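Local coordinates for outer membrane associated protein (Francisella tularensis subsp. tularensis, PDB 6U83) that probably anchors the outer membrane to peptidoglycan through this periplasmic OmpA-like domain, here holding D-alanine, within a larger protein that may act as a porin, at residues A[54-59]-A[164-170]; A[96-100]-A[117-121]; A[40-44]-A[155-159]; A[146-150]-A[160-164]. One frame throughout, in Å; residues are numbered along the deposited sequence.

Contact 1: residues A[54-59]-A[164-170]; sequences DDVTVY and ASVSAPL
Strands 55-59 and 164-169 run antiparallel as neighbours in the sheet, their axes 4.6 Å apart at 157°. V56 and L170 are the residues most buried by the pairing. V56 pairs with A168 in a hydrogen-bonded pair: V56 N to A168 O is 2.9 Å and A168 N to V56 O is 3.0 Å. Its chi1 is p, and V56 CG1 packs on L170 CD2 at 3.8 Å. L170 lies past the regular ladder, yet L170 N still donates to D54 O at 2.9 Å. V58 and V166 form the next hydrogen-bonded pair, with V58 N to V166 O at 3.0 Å and V166 N to V58 O at 3.2 Å. T57 faces S167 and Y59 faces S165 in non-hydrogen-bonded pairs on the other face. Both T57 and S167 take rotamer m, which brings T57 OG1 to 2.9 Å from S167 OG, a hydrogen bond. V56 and V58 face helix 73-89, packing on F85. This is an antiparallel pairing within the mixed sheet of an OmpA-like alpha/beta sandwich, with helices covering one face.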
loop_
_atom_site.group_PDB
_atom_site.type_symbol
_atom_site.label_atom_id
_atom_site.label_comp_id
_atom_site.label_asym_id
_atom_site.label_seq_id
_atom_site.Cartn_x
_atom_site.Cartn_y
_atom_site.Cartn_z
ATOM N N ASP A 54 -19.609 9.744 -1.168
ATOM C CA ASP A 54 -18.768 10.919 -1.338
ATOM C C ASP A 54 -17.435 10.755 -0.622
ATOM O O ASP A 54 -16.632 11.698 -0.601
ATOM C CB ASP A 54 -19.494 12.173 -0.837
ATOM C CG ASP A 54 -20.185 12.957 -1.961
ATOM O OD1 ASP A 54 -19.563 13.892 -2.521
ATOM O OD2 ASP A 54 -21.354 12.646 -2.285
ATOM N N ASP A 55 -17.185 9.585 -0.033
ATOM C CA ASP A 55 -15.912 9.260 0.592
ATOM C C ASP A 55 -15.064 8.463 -0.391
ATOM O O ASP A 55 -15.554 7.517 -1.021
ATOM C CB ASP A 55 -16.109 8.455 1.879
ATOM C CG ASP A 55 -16.994 9.164 2.894
ATOM O OD1 ASP A 55 -17.078 8.669 4.043
ATOM O OD2 ASP A 55 -17.618 10.195 2.547
ATOM N N VAL A 56 -13.796 8.841 -0.519
ATOM C CA VAL A 56 -12.862 8.160 -1.402
ATOM C C VAL A 56 -11.898 7.352 -0.540
ATOM O O VAL A 56 -11.562 7.756 0.580
ATOM C CB VAL A 56 -12.123 9.156 -2.325
ATOM C CG1 VAL A 56 -11.292 10.147 -1.526
ATOM C CG2 VAL A 56 -11.263 8.419 -3.337
ATOM N N THR A 57 -11.496 6.186 -1.041
ATOM C CA THR A 57 -10.531 5.329 -0.370
ATOM C C THR A 57 -9.414 5.012 -1.344
ATOM O O THR A 57 -9.678 4.548 -2.460
ATOM C CB THR A 57 -11.170 4.030 0.130
ATOM O OG1 THR A 57 -12.274 4.344 0.985
ATOM C CG2 THR A 57 -10.145 3.203 0.908
ATOM N N VAL A 58 -8.174 5.254 -0.922
ATOM C CA VAL A 58 -7.003 5.010 -1.749
ATOM C C VAL A 58 -6.287 3.789 -1.200
ATOM O O VAL A 58 -6.093 3.666 0.012
ATOM C CB VAL A 58 -6.071 6.236 -1.799
ATOM C CG1 VAL A 58 -4.850 5.940 -2.654
ATOM C CG2 VAL A 58 -6.802 7.434 -2.368
ATOM N N TYR A 59 -5.929 2.874 -2.086
ATOM C CA TYR A 59 -5.172 1.689 -1.731
ATOM C C TYR A 59 -3.760 1.794 -2.278
ATOM O O TYR A 59 -3.521 2.442 -3.301
ATOM C CB TYR A 59 -5.819 0.428 -2.283
ATOM C CG TYR A 59 -7.195 0.213 -1.758
ATOM C CD1 TYR A 59 -8.288 0.824 -2.354
ATOM C CD2 TYR A 59 -7.409 -0.602 -0.664
ATOM C CE1 TYR A 59 -9.562 0.623 -1.867
ATOM C CE2 TYR A 59 -8.673 -0.807 -0.168
ATOM C CZ TYR A 59 -9.746 -0.195 -0.770
ATOM O OH TYR A 59 -11.006 -0.406 -0.267
ATOM N N ALA A 164 -1.575 -0.767 2.231
ATOM C CA ALA A 164 -2.141 0.258 3.098
ATOM C C ALA A 164 -3.369 0.843 2.416
ATOM O O ALA A 164 -3.451 0.861 1.184
ATOM C CB ALA A 164 -1.132 1.365 3.398
ATOM N N SER A 165 -4.312 1.328 3.227
ATOM C CA SER A 165 -5.487 2.008 2.712
ATOM C C SER A 165 -5.902 3.108 3.679
ATOM O O SER A 165 -5.890 2.914 4.893
ATOM C CB SER A 165 -6.642 1.025 2.482
ATOM O OG SER A 165 -6.914 0.257 3.638
ATOM N N VAL A 166 -6.271 4.265 3.125
ATOM C CA VAL A 166 -6.781 5.392 3.896
ATOM C C VAL A 166 -8.028 5.937 3.208
ATOM O O VAL A 166 -8.218 5.767 2.002
ATOM C CB VAL A 166 -5.711 6.494 4.058
ATOM C CG1 VAL A 166 -4.561 5.996 4.924
ATOM C CG2 VAL A 166 -5.189 6.918 2.711
ATOM N N SER A 167 -8.886 6.593 3.983
ATOM C CA SER A 167 -10.130 7.144 3.475
ATOM C C SER A 167 -10.262 8.597 3.891
ATOM O O SER A 167 -9.723 9.028 4.909
ATOM C CB SER A 167 -11.349 6.368 3.981
ATOM O OG SER A 167 -11.261 5.019 3.581
ATOM N N ALA A 168 -10.994 9.342 3.098
ATOM C CA ALA A 168 -11.216 10.743 3.403
ATOM C C ALA A 168 -12.368 11.228 2.545
ATOM O O ALA A 168 -12.624 10.658 1.478
ATOM C CB ALA A 168 -9.956 11.570 3.146
ATOM N N PRO A 169 -13.102 12.245 2.978
ATOM C CA PRO A 169 -14.141 12.812 2.116
ATOM C C PRO A 169 -13.539 13.370 0.829
ATOM O O PRO A 169 -12.360 13.730 0.770
ATOM C CB PRO A 169 -14.754 13.915 2.985
ATOM C CG PRO A 169 -14.466 13.481 4.407
ATOM C CD PRO A 169 -13.127 12.817 4.338
ATOM N N LEU A 170 -14.362 13.420 -0.218
ATOM C CA LEU A 170 -13.912 13.999 -1.476
ATOM C C LEU A 170 -13.860 15.513 -1.359
ATOM O O LEU A 170 -14.792 16.141 -0.849
ATOM C CB LEU A 170 -14.831 13.585 -2.622
ATOM C CG LEU A 170 -14.391 12.305 -3.325
ATOM C CD1 LEU A 170 -15.404 11.886 -4.362
ATOM C CD2 LEU A 170 -13.022 12.514 -3.953
#

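Contact 2: residues A[96-100]-A[117-121]; sequences VKGYA and SEKRA. With DAL (D-alanine), chain D.
A121 lays its methyl against strand 96-98, with CB 3.6 Å from V96 O and 4.1 Å from V96 CG1. The strand and helix 117-121 run at 147° to each other, and their axes come within 6.6 Å. The closest CA pair is G98 with S117, at 4.5 Å. G98 has no side chain, and a CB there would clash with S117 O. G98 CA instead makes a CA-H...O contact to S117 O at 3.5 Å. S117 CB sits 3.4 Å from G98 O, while its hydroxyl bonds Q114 O and G144 N. V96 takes rotamer t and also packs on V124 of the same helix. This is the first strand-helix step of the beta-alpha-beta unit 94-98, 110-130, 138-142.

R120 extends toward the backbone of Y99 and A100, with chi1 m and chi2 and chi3 t. R120 NH1 donates to Y99 O at 3.0 Å and to OXT of the bound D-alanine at 2.8 Å. R120 NH2 donates to the ligand O at 2.5 Å, and R120 NE to K68 O. A100 CB lies 3.2 Å from the ligand OXT. The guanidinium thus clamps both carboxylate oxygens while tied to backbone carbonyls, so the pocket can recognise a free D-alanine carboxylate.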
loop_
_atom_site.group_PDB
_atom_site.type_symbol
_atom_site.label_atom_id
_atom_site.label_comp_id
_atom_site.label_asym_id
_atom_site.label_seq_id
_atom_site.Cartn_x
_atom_site.Cartn_y
_atom_site.Cartn_z
ATOM N N VAL A 96 0.875 0.637 7.739
ATOM C CA VAL A 96 1.628 0.064 6.633
ATOM C C VAL A 96 1.884 -1.404 6.958
ATOM O O VAL A 96 2.618 -1.720 7.905
ATOM C CB VAL A 96 2.937 0.827 6.408
ATOM C CG1 VAL A 96 3.729 0.175 5.318
ATOM C CG2 VAL A 96 2.636 2.270 6.055
ATOM N N LYS A 97 1.296 -2.307 6.173
ATOM C CA LYS A 97 1.327 -3.742 6.445
ATOM C C LYS A 97 2.217 -4.451 5.430
ATOM O O LYS A 97 1.997 -4.338 4.221
ATOM C CB LYS A 97 -0.084 -4.325 6.400
ATOM C CG LYS A 97 -1.040 -3.670 7.374
ATOM C CD LYS A 97 -2.438 -4.177 7.133
ATOM C CE LYS A 97 -3.378 -3.672 8.200
ATOM N NZ LYS A 97 -4.769 -4.176 7.993
ATOM N N GLY A 98 3.187 -5.213 5.925
ATOM C CA GLY A 98 4.110 -5.951 5.092
ATOM C C GLY A 98 3.779 -7.434 5.046
ATOM O O GLY A 98 3.337 -8.012 6.031
ATOM N N TYR A 99 4.024 -8.056 3.896
ATOM C CA TYR A 99 3.710 -9.465 3.720
ATOM C C TYR A 99 4.856 -10.161 2.996
ATOM O O TYR A 99 5.757 -9.522 2.429
ATOM C CB TYR A 99 2.402 -9.661 2.940
ATOM C CG TYR A 99 1.194 -9.062 3.605
ATOM C CD1 TYR A 99 0.343 -9.850 4.372
ATOM C CD2 TYR A 99 0.899 -7.699 3.479
ATOM C CE1 TYR A 99 -0.771 -9.302 4.998
ATOM C CE2 TYR A 99 -0.229 -7.136 4.110
ATOM C CZ TYR A 99 -1.050 -7.952 4.865
ATOM O OH TYR A 99 -2.158 -7.440 5.492
ATOM N N ALA A 100 4.795 -11.492 3.004
ATOM C CA ALA A 100 5.788 -12.309 2.329
ATOM C C ALA A 100 5.086 -13.459 1.612
ATOM O O ALA A 100 3.918 -13.764 1.863
ATOM C CB ALA A 100 6.857 -12.819 3.323
ATOM N N SER A 117 8.934 -9.345 6.219
ATOM C CA SER A 117 7.761 -8.513 5.978
ATOM C C SER A 117 7.805 -7.236 6.802
ATOM O O SER A 117 7.367 -6.176 6.338
ATOM C CB SER A 117 6.495 -9.296 6.291
ATOM O OG SER A 117 6.377 -9.442 7.687
ATOM N N GLU A 118 8.293 -7.329 8.036
ATOM C CA GLU A 118 8.514 -6.141 8.849
ATOM C C GLU A 118 9.489 -5.189 8.176
ATOM O O GLU A 118 9.292 -3.970 8.203
ATOM C CB GLU A 118 9.047 -6.533 10.231
ATOM C CG GLU A 118 8.067 -7.304 11.097
ATOM C CD GLU A 118 8.675 -7.756 12.425
ATOM O OE1 GLU A 118 9.232 -6.914 13.155
ATOM O OE2 GLU A 118 8.610 -8.961 12.740
ATOM N N LYS A 119 10.563 -5.731 7.598
ATOM C CA LYS A 119 11.544 -4.910 6.902
ATOM C C LYS A 119 10.932 -4.234 5.688
ATOM O O LYS A 119 11.332 -3.118 5.337
ATOM C CB LYS A 119 12.733 -5.761 6.457
ATOM C CG LYS A 119 13.658 -6.304 7.562
ATOM C CD LYS A 119 14.766 -7.158 6.906
ATOM C CE LYS A 119 15.839 -7.560 7.875
ATOM N NZ LYS A 119 16.862 -8.423 7.179
ATOM N N ARG A 120 9.967 -4.892 5.034
ATOM C CA ARG A 120 9.303 -4.284 3.886
ATOM C C ARG A 120 8.436 -3.109 4.330
ATOM O O ARG A 120 8.529 -2.006 3.773
ATOM C CB ARG A 120 8.481 -5.347 3.149
ATOM C CG ARG A 120 9.354 -6.364 2.345
ATOM C CD ARG A 120 8.528 -7.498 1.684
ATOM N NE ARG A 120 9.384 -8.246 0.766
ATOM C CZ ARG A 120 9.223 -9.527 0.439
ATOM N NH1 ARG A 120 8.232 -10.252 0.961
ATOM N NH2 ARG A 120 10.064 -10.079 -0.430
ATOM N N ALA A 121 7.604 -3.320 5.356
ATOM C CA ALA A 121 6.825 -2.218 5.918
ATOM C C ALA A 121 7.724 -1.069 6.364
ATOM O O ALA A 121 7.395 0.106 6.159
ATOM C CB ALA A 121 6.000 -2.710 7.102
HETATM N N DAL D . 9.199 -15.664 0.964
HETATM C CA DAL D . 10.037 -14.862 0.085
HETATM C CB DAL D . 11.513 -14.977 0.498
HETATM C C DAL D . 9.605 -13.398 0.034
HETATM O O DAL D . 10.323 -12.590 -0.561
HETATM O OXT DAL D . 8.557 -12.991 0.570
#

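Contact 3: residues A[40-44]-A[155-159]; sequences NLTED and SDPRN
R158 carries this surface contact between two loops, and each nitrogen of its guanidinium has an acceptor. R158 NH2 donates to L41 O at 2.9 Å, the one hydrogen bond between 40-44 and 155-159. The other two nitrogens turn back to D156. R158 NE reaches D156 OD1 at 3.0 Å, and R158 NH1 reaches D156 OD2 at 2.9 Å, forming a salt bridge. D156 OD1 also accepts R158 N at 2.7 Å, so the same carboxylate holds both backbone and side chain. With chi1 m, chi2 t and chi3 m, the arginine folds back onto D156 while its NH2 reaches across.

The nearest CA atoms are those of E43 and R158, 5.5 Å apart. E43, with chi1 and chi2 t, brings OE2 to 3.8 Å from R158 CG. The distance from E43 OE2 to R158 NE is 4.1 Å, but the oxygen lies well out of the guanidinium plane. The opposite charges are therefore near each other without forming a salt bridge, and no N-H points at the oxygen. The hydroxyl of T42 is bonded to F39 O. K63 NZ donates to both N40 O and R158 O, a second tie between the loops. N159 N donates to D156 O at 2.9 Å within the 3-10 turn 157-159. The motif on the second loop is an Asx turn: D156 OD1 accepts the backbone N two residues on, leading into the 3-10 turn before strand 161-172.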
loop_
_atom_site.group_PDB
_atom_site.type_symbol
_atom_site.label_atom_id
_atom_site.label_comp_id
_atom_site.label_asym_id
_atom_site.label_seq_id
_atom_site.Cartn_x
_atom_site.Cartn_y
_atom_site.Cartn_z
ATOM N N ASN A 40 -5.089 -6.044 -6.955
ATOM C CA ASN A 40 -3.934 -6.544 -6.223
ATOM C C ASN A 40 -3.281 -7.734 -6.902
ATOM O O ASN A 40 -2.193 -8.149 -6.483
ATOM C CB ASN A 40 -4.343 -6.934 -4.803
ATOM C CG ASN A 40 -5.577 -7.821 -4.780
ATOM O OD1 ASN A 40 -6.103 -8.213 -5.829
ATOM N ND2 ASN A 40 -6.049 -8.144 -3.580
ATOM N N LEU A 41 -3.921 -8.298 -7.927
ATOM C CA LEU A 41 -3.313 -9.375 -8.691
ATOM C C LEU A 41 -2.403 -8.853 -9.801
ATOM O O LEU A 41 -2.033 -9.610 -10.705
ATOM C CB LEU A 41 -4.398 -10.292 -9.255
ATOM C CG LEU A 41 -4.783 -11.474 -8.358
ATOM C CD1 LEU A 41 -5.093 -11.052 -6.914
ATOM C CD2 LEU A 41 -5.951 -12.240 -8.963
ATOM N N THR A 42 -2.052 -7.571 -9.749
ATOM C CA THR A 42 -0.977 -7.021 -10.561
ATOM C C THR A 42 0.362 -7.335 -9.910
ATOM O O THR A 42 0.520 -7.195 -8.693
ATOM C CB THR A 42 -1.131 -5.507 -10.684
ATOM O OG1 THR A 42 -1.191 -4.940 -9.365
ATOM C CG2 THR A 42 -2.402 -5.155 -11.444
ATOM N N GLU A 43 1.333 -7.749 -10.720
ATOM C CA GLU A 43 2.690 -7.921 -10.223
ATOM C C GLU A 43 3.498 -6.633 -10.305
ATOM O O GLU A 43 4.735 -6.676 -10.311
ATOM C CB GLU A 43 3.402 -9.050 -10.970
ATOM C CG GLU A 43 4.472 -9.732 -10.110
ATOM C CD GLU A 43 4.775 -11.149 -10.552
ATOM O OE1 GLU A 43 5.955 -11.447 -10.831
ATOM O OE2 GLU A 43 3.835 -11.968 -10.618
ATOM N N ASP A 44 2.826 -5.494 -10.382
ATOM C CA ASP A 44 3.453 -4.187 -10.370
ATOM C C ASP A 44 2.962 -3.427 -9.147
ATOM O O ASP A 44 1.878 -3.706 -8.622
ATOM C CB ASP A 44 3.118 -3.387 -11.652
ATOM C CG ASP A 44 3.688 -4.022 -12.918
ATOM O OD1 ASP A 44 4.381 -5.059 -12.817
ATOM O OD2 ASP A 44 3.443 -3.477 -14.018
ATOM N N SER A 155 3.077 -19.210 -2.639
ATOM C CA SER A 155 4.444 -18.896 -3.029
ATOM C C SER A 155 4.511 -17.896 -4.176
ATOM O O SER A 155 5.598 -17.640 -4.708
ATOM C CB SER A 155 5.167 -20.179 -3.413
ATOM O OG SER A 155 4.460 -20.841 -4.442
ATOM N N ASP A 156 3.381 -17.341 -4.569
ATOM C CA ASP A 156 3.336 -16.422 -5.690
ATOM C C ASP A 156 4.076 -15.137 -5.311
ATOM O O ASP A 156 3.857 -14.612 -4.228
ATOM C CB ASP A 156 1.868 -16.148 -6.042
ATOM C CG ASP A 156 1.697 -15.362 -7.325
ATOM O OD1 ASP A 156 2.132 -14.192 -7.364
ATOM O OD2 ASP A 156 1.107 -15.907 -8.286
ATOM N N PRO A 157 4.961 -14.618 -6.172
ATOM C CA PRO A 157 5.657 -13.366 -5.816
ATOM C C PRO A 157 4.713 -12.204 -5.575
ATOM O O PRO A 157 5.117 -11.210 -4.966
ATOM C CB PRO A 157 6.552 -13.099 -7.039
ATOM C CG PRO A 157 6.610 -14.389 -7.768
ATOM C CD PRO A 157 5.292 -15.050 -7.533
ATOM N N ARG A 158 3.469 -12.276 -6.045
ATOM C CA ARG A 158 2.561 -11.182 -5.748
ATOM C C ARG A 158 2.240 -11.075 -4.257
ATOM O O ARG A 158 1.795 -10.013 -3.808
ATOM C CB ARG A 158 1.285 -11.333 -6.561
ATOM C CG ARG A 158 1.418 -10.828 -7.985
ATOM C CD ARG A 158 0.198 -11.193 -8.815
ATOM N NE ARG A 158 0.080 -12.639 -8.985
ATOM C CZ ARG A 158 -0.776 -13.221 -9.823
ATOM N NH1 ARG A 158 -0.823 -14.542 -9.922
ATOM N NH2 ARG A 158 -1.589 -12.479 -10.563
ATOM N N ASN A 159 2.442 -12.142 -3.477
ATOM C CA ASN A 159 2.261 -12.033 -2.035
ATOM C C ASN A 159 3.355 -11.201 -1.373
ATOM O O ASN A 159 3.155 -10.695 -0.263
ATOM C CB ASN A 159 2.201 -13.430 -1.426
ATOM C CG ASN A 159 0.923 -14.145 -1.769
ATOM O OD1 ASN A 159 -0.155 -13.566 -1.671
ATOM N ND2 ASN A 159 1.029 -15.400 -2.182
#

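Contact 4: residues A[146-150]-A[160-164]; sequences NDTLG and QRVEA. With DAL (D-alanine), chain D.
This is a polar contact between a loop and a strand, near the surface. The loop 146-150 follows strand 138-142, and the partner is the start of strand 161-172. No backbone pairing joins them, and the nearest CA atoms, of T148 and Q160, are 8.9 Å apart. R161 spans the gap with its side chain, chi1 p and chi3 t. R161 NH2 donates to D147 O at 3.0 Å, with that oxygen near the guanidinium plane. D147 has phi 51° and psi 40°, a left-handed helical conformation.

R161 is also held from its own strand. R161 NE donates to E163 OE2 at 2.7 Å in a salt bridge, and R161 NH2 adds a weak bond to the same oxygen at 3.3 Å. R161 NH1 is bonded to N159 O. L149, with chi1 m and chi2 t, swings its end inward. Its CD2 lies over one face of the guanidinium, 3.7 Å from R161 NH2, and 3.8 Å from E163 OE2. Y99 makes a cation-pi contact with the same arginine. The backbone of L149 is fixed by N159, whose OD1 accepts L149 N.

Just before the strand, Q160 CG comes 3.2 Å from OXT of the bound D-alanine. Q160 OE1 is bonded to S101 OG and Q160 NE2 to F64 O. The contact thus lies beside the D-alanine pocket of an OmpA-like domain, where the loop before the last strand meets that strand's first residues.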
loop_
_atom_site.group_PDB
_atom_site.type_symbol
_atom_site.label_atom_id
_atom_site.label_comp_id
_atom_site.label_asym_id
_atom_site.label_seq_id
_atom_site.Cartn_x
_atom_site.Cartn_y
_atom_site.Cartn_z
ATOM N N ASN A 146 1.414 -14.977 6.238
ATOM C CA ASN A 146 -0.003 -15.121 6.523
ATOM C C ASN A 146 -0.774 -14.093 5.697
ATOM O O ASN A 146 -0.192 -13.185 5.099
ATOM C CB ASN A 146 -0.289 -14.940 8.012
ATOM C CG ASN A 146 0.473 -15.934 8.888
ATOM O OD1 ASN A 146 0.218 -17.143 8.853
ATOM N ND2 ASN A 146 1.403 -15.421 9.691
ATOM N N ASP A 147 -2.097 -14.239 5.660
ATOM C CA ASP A 147 -2.936 -13.358 4.843
ATOM C C ASP A 147 -2.425 -13.281 3.405
ATOM O O ASP A 147 -2.386 -12.206 2.803
ATOM C CB ASP A 147 -3.016 -11.944 5.435
ATOM C CG ASP A 147 -3.706 -11.893 6.793
ATOM O OD1 ASP A 147 -4.183 -12.945 7.276
ATOM O OD2 ASP A 147 -3.756 -10.785 7.379
ATOM N N THR A 148 -1.980 -14.413 2.856
ATOM C CA THR A 148 -1.602 -14.384 1.452
ATOM C C THR A 148 -2.834 -14.101 0.606
ATOM O O THR A 148 -3.970 -14.335 1.021
ATOM C CB THR A 148 -0.947 -15.695 1.004
ATOM O OG1 THR A 148 -1.894 -16.769 1.071
ATOM C CG2 THR A 148 0.265 -16.007 1.856
ATOM N N LEU A 149 -2.599 -13.581 -0.592
ATOM C CA LEU A 149 -3.705 -13.123 -1.421
ATOM C C LEU A 149 -4.601 -14.282 -1.847
ATOM O O LEU A 149 -4.141 -15.397 -2.109
ATOM C CB LEU A 149 -3.168 -12.377 -2.639
ATOM C CG LEU A 149 -2.553 -11.018 -2.295
ATOM C CD1 LEU A 149 -1.874 -10.424 -3.510
ATOM C CD2 LEU A 149 -3.624 -10.064 -1.775
ATOM N N GLY A 150 -5.900 -14.014 -1.891
ATOM C CA GLY A 150 -6.839 -15.038 -2.289
ATOM C C GLY A 150 -6.763 -15.300 -3.782
ATOM O O GLY A 150 -6.592 -14.386 -4.592
ATOM N N GLN A 160 4.497 -11.050 -2.042
ATOM C CA GLN A 160 5.649 -10.293 -1.556
ATOM C C GLN A 160 5.360 -8.802 -1.711
ATOM O O GLN A 160 5.648 -8.214 -2.762
ATOM C CB GLN A 160 6.890 -10.708 -2.342
ATOM C CG GLN A 160 7.246 -12.195 -2.216
ATOM C CD GLN A 160 8.132 -12.692 -3.367
ATOM O OE1 GLN A 160 8.457 -13.876 -3.437
ATOM N NE2 GLN A 160 8.519 -11.786 -4.272
ATOM N N ARG A 161 4.805 -8.174 -0.660
ATOM C CA ARG A 161 4.170 -6.870 -0.839
ATOM C C ARG A 161 3.964 -6.131 0.482
ATOM O O ARG A 161 4.012 -6.708 1.571
ATOM C CB ARG A 161 2.811 -7.017 -1.516
ATOM C CG ARG A 161 1.720 -7.355 -0.512
ATOM C CD ARG A 161 0.720 -8.304 -1.104
ATOM N NE ARG A 161 -0.435 -8.543 -0.248
ATOM C CZ ARG A 161 -0.532 -9.594 0.568
ATOM N NH1 ARG A 161 0.464 -10.476 0.632
ATOM N NH2 ARG A 161 -1.615 -9.764 1.331
ATOM N N VAL A 162 3.692 -4.830 0.346
ATOM C CA VAL A 162 3.226 -3.957 1.412
ATOM C C VAL A 162 1.885 -3.377 0.993
ATOM O O VAL A 162 1.704 -2.988 -0.164
ATOM C CB VAL A 162 4.238 -2.828 1.697
ATOM C CG1 VAL A 162 3.561 -1.671 2.380
ATOM C CG2 VAL A 162 5.333 -3.333 2.574
ATOM N N GLU A 163 0.941 -3.322 1.926
ATOM C CA GLU A 163 -0.391 -2.793 1.670
ATOM C C GLU A 163 -0.743 -1.709 2.676
ATOM O O GLU A 163 -0.313 -1.748 3.835
ATOM C CB GLU A 163 -1.465 -3.873 1.767
ATOM C CG GLU A 163 -1.288 -5.046 0.849
ATOM C CD GLU A 163 -2.482 -5.964 0.931
ATOM O OE1 GLU A 163 -3.322 -5.760 1.846
ATOM O OE2 GLU A 163 -2.584 -6.877 0.084
ATOM N N ALA A 164 -1.575 -0.767 2.231
ATOM C CA ALA A 164 -2.141 0.258 3.098
ATOM C C ALA A 164 -3.369 0.843 2.416
ATOM O O ALA A 164 -3.451 0.861 1.184
ATOM C CB ALA A 164 -1.132 1.365 3.398
HETATM N N DAL D . 9.199 -15.664 0.964
HETATM C CA DAL D . 10.037 -14.862 0.085
HETATM C CB DAL D . 11.513 -14.977 0.498
HETATM C C DAL D . 9.605 -13.398 0.034
HETATM O O DAL D . 10.323 -12.590 -0.561
HETATM O OXT DAL D . 8.557 -12.991 0.570
#

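From the N terminus, the loop 40-44 comes first, followed by the start of strand 55-63. Contact 2 closes first, over a short span, when helix 110-130 packs back on strand 94-98. Loop 146-150 then opens contact 4. Contact 3 closes next, bringing 155-159 back to 40-44, so it encloses contact 2 and crosses contacts 1 and 4. Contact 4 closes at the start of strand 161-172. Contact 1 closes last and spans contacts 2 and 4. Contacts 1 and 4 share A164 on the final strand, which lies between strands 55-63 and 94-98. Contacts 2 and 4 both reach the D-alanine. N159 of contact 3 touches both of them, and contact 1 lies across the chain's centre from contacts 2 and 3.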